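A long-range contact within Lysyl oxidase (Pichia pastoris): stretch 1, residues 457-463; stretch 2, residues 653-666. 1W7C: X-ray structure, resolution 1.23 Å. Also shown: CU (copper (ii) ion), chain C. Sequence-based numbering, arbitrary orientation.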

ATOM      1  N   ARG A 457       3.400   4.855  -9.695  1.00 12.74           N
ATOM      2  CA  ARG A 457       4.766   4.720  -9.203  1.00 12.99           C
ATOM      3  C   ARG A 457       5.660   5.589 -10.083  1.00 13.78           C
ATOM      4  O   ARG A 457       5.413   5.719 -11.279  1.00 14.21           O
ATOM      5  CB  ARG A 457       5.235   3.263  -9.267  1.00 13.98           C
ATOM      6  CG  ARG A 457       4.368   2.320  -8.408  1.00 14.17           C
ATOM      7  CD  ARG A 457       4.770   0.891  -8.581  1.00 14.71           C
ATOM      8  NE  ARG A 457       3.997  -0.037  -7.757  1.00 15.17           N
ATOM      9  CZ  ARG A 457       4.260  -0.313  -6.475  1.00 16.90           C
ATOM     10  NH1 ARG A 457       5.279   0.230  -5.849  1.00 15.68           N
ATOM     11  NH2 ARG A 457       3.503  -1.192  -5.817  1.00 19.12           N
ATOM     12  N   ALA A 458       6.715   6.146  -9.518  1.00 17.62           N
ATOM     13  CA  ALA A 458       7.654   6.978 -10.282  1.00 20.66           C
ATOM     14  C   ALA A 458       9.062   6.339 -10.302  1.00 23.98           C
ATOM     15  O   ALA A 458       9.518   5.666  -9.334  1.00 21.24           O
ATOM     16  CB  ALA A 458       7.722   8.348  -9.678  1.00 39.91           C
ATOM     17  N   ALA A 459       9.780   6.573 -11.366  1.00 21.60           N
ATOM     18  CA  ALA A 459      11.162   6.114 -11.477  1.00 22.14           C
ATOM     19  C   ALA A 459      11.845   7.163 -12.391  1.00 21.90           C
ATOM     20  O   ALA A 459      11.270   8.223 -12.753  1.00 23.26           O
ATOM     21  CB  ALA A 459      11.278   4.654 -12.070  1.00 22.66           C
ATOM     22  N   GLY A 460      13.050   6.856 -12.770  1.00 20.31           N
ATOM     23  CA  GLY A 460      13.783   7.638 -13.727  1.00 17.57           C
ATOM     24  C   GLY A 460      14.842   8.453 -13.012  1.00 15.46           C
ATOM     25  O   GLY A 460      15.235   8.110 -11.897  1.00 17.26           O
ATOM     26  N   TYR A 461      15.370   9.456 -13.725  1.00 15.91           N
ATOM     27  CA  TYR A 461      16.392  10.344 -13.175  1.00 16.48           C
ATOM     28  C   TYR A 461      15.752  11.457 -12.418  1.00 17.29           C
ATOM     29  O   TYR A 461      14.829  12.109 -12.886  1.00 20.59           O
ATOM     30  CB  TYR A 461      17.223  10.930 -14.301  1.00 16.57           C
ATOM     31  CG  TYR A 461      18.248  10.005 -14.928  1.00 15.87           C
ATOM     32  CD1 TYR A 461      18.064   9.465 -16.184  1.00 18.34           C
ATOM     33  CD2 TYR A 461      19.395   9.665 -14.247  1.00 15.60           C
ATOM     34  CE1 TYR A 461      19.007   8.602 -16.741  1.00 17.71           C
ATOM     35  CE2 TYR A 461      20.339   8.819 -14.779  1.00 17.05           C
ATOM     36  CZ  TYR A 461      20.145   8.303 -16.031  1.00 17.60           C
ATOM     37  OH  TYR A 461      21.086   7.467 -16.587  1.00 18.21           O
ATOM     38  N   ILE A 462      16.318  11.732 -11.272  1.00 15.76           N
ATOM     39  CA  ILE A 462      15.894  12.908 -10.519  1.00 15.17           C
ATOM     40  C   ILE A 462      16.413  14.216 -11.142  1.00 15.98           C
ATOM     41  O   ILE A 462      17.436  14.215 -11.795  1.00 18.72           O
ATOM     42  CB  ILE A 462      16.364  12.839  -9.039  1.00 16.70           C
ATOM     43  CG1 ILE A 462      17.891  12.840  -8.940  1.00 18.51           C
ATOM     44  CG2 ILE A 462      15.756  11.673  -8.353  1.00 16.43           C
ATOM     45  CD1 ILE A 462      18.442  12.966  -7.525  1.00 19.52           C
ATOM     46  N   GLN A 463      15.722  15.324 -10.888  1.00 15.35           N
ATOM     47  CA  GLN A 463      16.253  16.638 -11.158  1.00 15.69           C
ATOM     48  C   GLN A 463      17.002  17.069  -9.911  1.00 17.19           C
ATOM     49  O   GLN A 463      16.440  17.608  -8.987  1.00 18.25           O
ATOM     50  CB  GLN A 463      15.161  17.613 -11.556  1.00 16.95           C
ATOM     51  CG  GLN A 463      15.702  18.988 -11.871  1.00 17.04           C
ATOM     52  CD  GLN A 463      14.671  19.963 -12.388  1.00 17.00           C
ATOM     53  OE1 GLN A 463      13.877  19.622 -13.227  1.00 19.34           O
ATOM     54  NE2 GLN A 463      14.705  21.182 -11.889  1.00 18.11           N
ATOM     55  N   HIS A 653       6.370  13.214  -1.180  1.00 13.66           N
ATOM     56  CA  HIS A 653       7.418  14.154  -0.812  1.00 13.20           C
ATOM     57  C   HIS A 653       8.754  13.458  -1.037  1.00 14.68           C
ATOM     58  O   HIS A 653       9.144  12.571  -0.267  1.00 18.49           O
ATOM     59  CB  HIS A 653       7.324  14.536   0.657  1.00 13.90           C
ATOM     60  CG  HIS A 653       5.979  15.020   1.094  1.00 13.98           C
ATOM     61  ND1 HIS A 653       5.278  15.997   0.420  1.00 14.82           N
ATOM     62  CD2 HIS A 653       5.195  14.628   2.121  1.00 14.16           C
ATOM     63  CE1 HIS A 653       4.133  16.206   1.050  1.00 15.03           C
ATOM     64  NE2 HIS A 653       4.046  15.367   2.069  1.00 14.51           N
ATOM     65  N   HIS A 654       9.454  13.829  -2.089  1.00 14.60           N
ATOM     66  CA  HIS A 654      10.639  13.101  -2.542  1.00 14.25           C
ATOM     67  C   HIS A 654      11.883  13.874  -2.134  1.00 14.78           C
ATOM     68  O   HIS A 654      12.127  14.975  -2.593  1.00 15.43           O
ATOM     69  CB  HIS A 654      10.584  12.907  -4.039  1.00 14.95           C
ATOM     70  CG  HIS A 654      11.536  11.896  -4.562  1.00 16.57           C
ATOM     71  ND1 HIS A 654      11.657  11.637  -5.911  1.00 17.07           N
ATOM     72  CD2 HIS A 654      12.324  10.982  -3.939  1.00 18.10           C
ATOM     73  CE1 HIS A 654      12.533  10.660  -6.101  1.00 16.41           C
ATOM     74  NE2 HIS A 654      12.956  10.249  -4.918  1.00 18.65           N
ATOM     75  N   LEU A 655      12.674  13.237  -1.269  1.00 15.73           N
ATOM     76  CA  LEU A 655      13.962  13.732  -0.786  1.00 16.93           C
ATOM     77  C   LEU A 655      14.987  12.672  -1.231  1.00 14.61           C
ATOM     78  O   LEU A 655      15.275  11.694  -0.498  1.00 16.25           O
ATOM     79  CB  LEU A 655      13.946  13.861   0.735  1.00 16.89           C
ATOM     80  CG  LEU A 655      15.241  14.458   1.301  1.00 17.95           C
ATOM     81  CD1 LEU A 655      15.389  15.932   0.925  1.00 18.34           C
ATOM     82  CD2 LEU A 655      15.348  14.290   2.819  1.00 19.68           C
ATOM     83  N   PRO A 656      15.501  12.792  -2.441  1.00 14.09           N
ATOM     84  CA  PRO A 656      16.358  11.745  -2.979  1.00 14.55           C
ATOM     85  C   PRO A 656      17.603  11.490  -2.134  1.00 15.74           C
ATOM     86  O   PRO A 656      18.198  12.379  -1.585  1.00 16.89           O
ATOM     87  CB  PRO A 656      16.714  12.257  -4.361  1.00 15.08           C
ATOM     88  CG  PRO A 656      15.507  13.080  -4.751  1.00 16.19           C
ATOM     89  CD  PRO A 656      15.176  13.786  -3.481  1.00 15.15           C
ATOM     90  N   ASN A 657      17.969  10.221  -2.072  1.00 15.60           N
ATOM     91  CA  ASN A 657      19.147   9.763  -1.358  1.00 15.09           C
ATOM     92  C   ASN A 657      19.956   8.833  -2.265  1.00 14.44           C
ATOM     93  O   ASN A 657      19.728   8.776  -3.479  1.00 14.78           O
ATOM     94  CB  ASN A 657      18.741   9.139  -0.001  1.00 14.24           C
ATOM     95  CG  ASN A 657      18.079   7.790  -0.119  1.00 14.99           C
ATOM     96  OD1 ASN A 657      18.749   6.749  -0.115  1.00 15.38           O
ATOM     97  ND2 ASN A 657      16.734   7.782  -0.286  1.00 16.96           N
ATOM     98  N   SER A 658      20.908   8.091  -1.698  1.00 15.62           N
ATOM     99  CA  SER A 658      21.689   7.126  -2.478  1.00 15.17           C
ATOM    100  C   SER A 658      20.813   6.145  -3.228  1.00 16.36           C
ATOM    101  O   SER A 658      21.184   5.685  -4.316  1.00 15.61           O
ATOM    102  CB  SER A 658      22.626   6.365  -1.549  1.00 17.63           C
ATOM    103  OG  SER A 658      21.912   5.570  -0.626  1.00 16.24           O
ATOM    104  N   ASN A 659      19.634   5.836  -2.677  1.00 15.67           N
ATOM    105  CA  ASN A 659      18.754   4.850  -3.314  1.00 14.61           C
ATOM    106  C   ASN A 659      18.031   5.392  -4.523  1.00 14.06           C
ATOM    107  O   ASN A 659      17.212   4.681  -5.094  1.00 15.74           O
ATOM    108  CB  ASN A 659      17.770   4.225  -2.292  1.00 14.35           C
ATOM    109  CG  ASN A 659      17.814   2.718  -2.320  1.00 14.21           C
ATOM    110  OD1 ASN A 659      18.917   2.126  -2.342  1.00 15.99           O
ATOM    111  ND2 ASN A 659      16.654   2.067  -2.359  1.00 15.61           N
ATOM    112  N   ASP A 660      18.361   6.636  -4.919  1.00 14.81           N
ATOM    113  CA  ASP A 660      17.885   7.277  -6.133  1.00 14.62           C
ATOM    114  C   ASP A 660      18.976   7.458  -7.212  1.00 13.80           C
ATOM    115  O   ASP A 660      18.711   8.080  -8.226  1.00 16.62           O
ATOM    116  CB  ASP A 660      17.258   8.615  -5.785  1.00 16.13           C
ATOM    117  CG  ASP A 660      16.060   8.478  -4.907  1.00 14.53           C
ATOM    118  OD1 ASP A 660      14.958   8.237  -5.474  1.00 16.02           O
ATOM    119  OD2 ASP A 660      16.159   8.561  -3.675  1.00 16.49           O
ATOM    120  N   LEU A 661      20.175   6.932  -6.971  1.00 15.07           N
ATOM    121  CA  LEU A 661      21.266   6.988  -7.949  1.00 15.78           C
ATOM    122  C   LEU A 661      21.664   5.597  -8.387  1.00 15.51           C
ATOM    123  O   LEU A 661      21.936   4.769  -7.528  1.00 17.09           O
ATOM    124  CB  LEU A 661      22.497   7.706  -7.389  1.00 17.06           C
ATOM    125  CG  LEU A 661      22.343   9.195  -7.072  1.00 17.26           C
ATOM    126  CD1 LEU A 661      23.640   9.690  -6.419  1.00 20.01           C
ATOM    127  CD2 LEU A 661      21.944   9.983  -8.299  1.00 19.00           C
ATOM    128  N   PRO A 662      21.727   5.308  -9.683  1.00 15.80           N
ATOM    129  CA  PRO A 662      21.515   6.254 -10.785  1.00 15.54           C
ATOM    130  C   PRO A 662      20.076   6.665 -11.058  1.00 16.36           C
ATOM    131  O   PRO A 662      19.874   7.698 -11.691  1.00 16.54           O
ATOM    132  CB  PRO A 662      22.105   5.519 -11.990  1.00 17.35           C
ATOM    133  CG  PRO A 662      21.880   4.066 -11.665  1.00 16.85           C
ATOM    134  CD  PRO A 662      22.121   3.983 -10.162  1.00 16.36           C
ATOM    135  N   ASN A 663      19.110   5.894 -10.568  1.00 15.40           N
ATOM    136  CA  ASN A 663      17.687   6.175 -10.805  1.00 14.33           C
ATOM    137  C   ASN A 663      16.873   5.917  -9.546  1.00 15.00           C
ATOM    138  O   ASN A 663      17.231   5.095  -8.701  1.00 15.75           O
ATOM    139  CB  ASN A 663      17.090   5.251 -11.877  1.00 15.26           C
ATOM    140  CG  ASN A 663      17.039   5.826 -13.300  1.00 17.07           C
ATOM    141  OD1 ASN A 663      16.220   5.354 -14.085  1.00 19.51           O
ATOM    142  ND2 ASN A 663      17.880   6.796 -13.637  1.00 16.52           N
ATOM    143  N   THR A 664      15.746   6.615  -9.451  1.00 15.67           N
ATOM    144  CA  THR A 664      14.698   6.310  -8.501  1.00 15.02           C
ATOM    145  C   THR A 664      14.063   4.966  -8.847  1.00 16.29           C
ATOM    146  O   THR A 664      14.004   4.571  -9.992  1.00 18.06           O
ATOM    147  CB  THR A 664      13.659   7.443  -8.585  1.00 16.02           C
ATOM    148  OG1 THR A 664      14.276   8.659  -8.139  1.00 17.32           O
ATOM    149  CG2 THR A 664      12.469   7.205  -7.690  1.00 16.15           C
ATOM    150  N   ILE A 665      13.612   4.244  -7.825  1.00 15.06           N
ATOM    151  CA  ILE A 665      12.957   2.949  -7.982  1.00 15.58           C
ATOM    152  C   ILE A 665      11.443   3.033  -7.728  1.00 12.83           C
ATOM    153  O   ILE A 665      10.968   3.781  -6.883  1.00 14.56           O
ATOM    154  CB  ILE A 665      13.659   1.836  -7.145  1.00 16.79           C
ATOM    155  CG1 ILE A 665      13.455   1.998  -5.643  1.00 15.44           C
ATOM    156  CG2 ILE A 665      15.134   1.770  -7.538  1.00 18.66           C
ATOM    157  CD1 ILE A 665      14.152   0.942  -4.809  1.00 17.47           C
ATOM    158  N   PHE A 666      10.707   2.201  -8.469  1.00 13.55           N
ATOM    159  CA  PHE A 666       9.255   2.201  -8.455  1.00 13.22           C
ATOM    160  C   PHE A 666       8.699   1.601  -7.164  1.00 13.93           C
ATOM    161  O   PHE A 666       7.570   1.908  -6.786  1.00 14.62           O
ATOM    162  CB  PHE A 666       8.675   1.362  -9.602  1.00 13.41           C
ATOM    163  CG  PHE A 666       8.689   2.013 -10.985  1.00 14.48           C
ATOM    164  CD1 PHE A 666       9.113   1.269 -12.110  1.00 16.50           C
ATOM    165  CD2 PHE A 666       8.183   3.262 -11.199  1.00 14.65           C
ATOM    166  CE1 PHE A 666       9.029   1.831 -13.401  1.00 15.06           C
ATOM    167  CE2 PHE A 666       8.116   3.806 -12.454  1.00 14.39           C
ATOM    168  CZ  PHE A 666       8.538   3.096 -13.548  1.00 16.07           C
TER
HETATM  169 CU    CU C 801      10.733  12.630  -7.408  1.00 20.69          CU
HETATM  170  O   HOH W   1      18.369   9.757 -10.359  1.00 16.94           O
HETATM  171  O   HOH W   2      11.876  12.479  -9.290  1.00 33.71           O

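Residues 663-666 run antiparallel to 457-461, with Arg 457 beside Phe 666 and Tyr 461 beside Asn 663. The two ring nitrogens of His 654 have different partners: ND1 binds the copper (2.0 Å to CU), and NE2 donates to the carboxylate of Asp 660 at OD1 (2.9 Å). Pro 656 offers its CB to Ile 462 CD1 at 3.7 Å, an apolar contact with a residue whose CA-to-CB bond points toward stretch 2. Asp 660 ties the loop together: OD2 accepts from Asn 657 N (2.9 Å), and OD1 also accepts from Thr 664 OG1 (2.8 Å). Its backbone O joins Pro 662 O in receiving hydrogens from water 1, which in turn accepts from Ile 462 N and so bridges the stretches. Pro 662 follows a cis peptide bond, and Pro 662 O also accepts from the side-chain amide, Asn 663 ND2 (2.9 Å); that ND2 lies over one face of the Tyr 461 ring, 3.3 Å from CD2. Thr 664 supplies the direct backbone link, N to Gly 460 O at 2.9 Å, while its OG1 sits 3.4 Å from Ile 462 CG2. Ile 665 turns its side chain away. Phe 666 closes the contact: Ala 459 CB lies over its ring face, 3.3 Å from CE2, and its O accepts from Arg 457 NH1 at 3.0 Å, near the guanidinium plane.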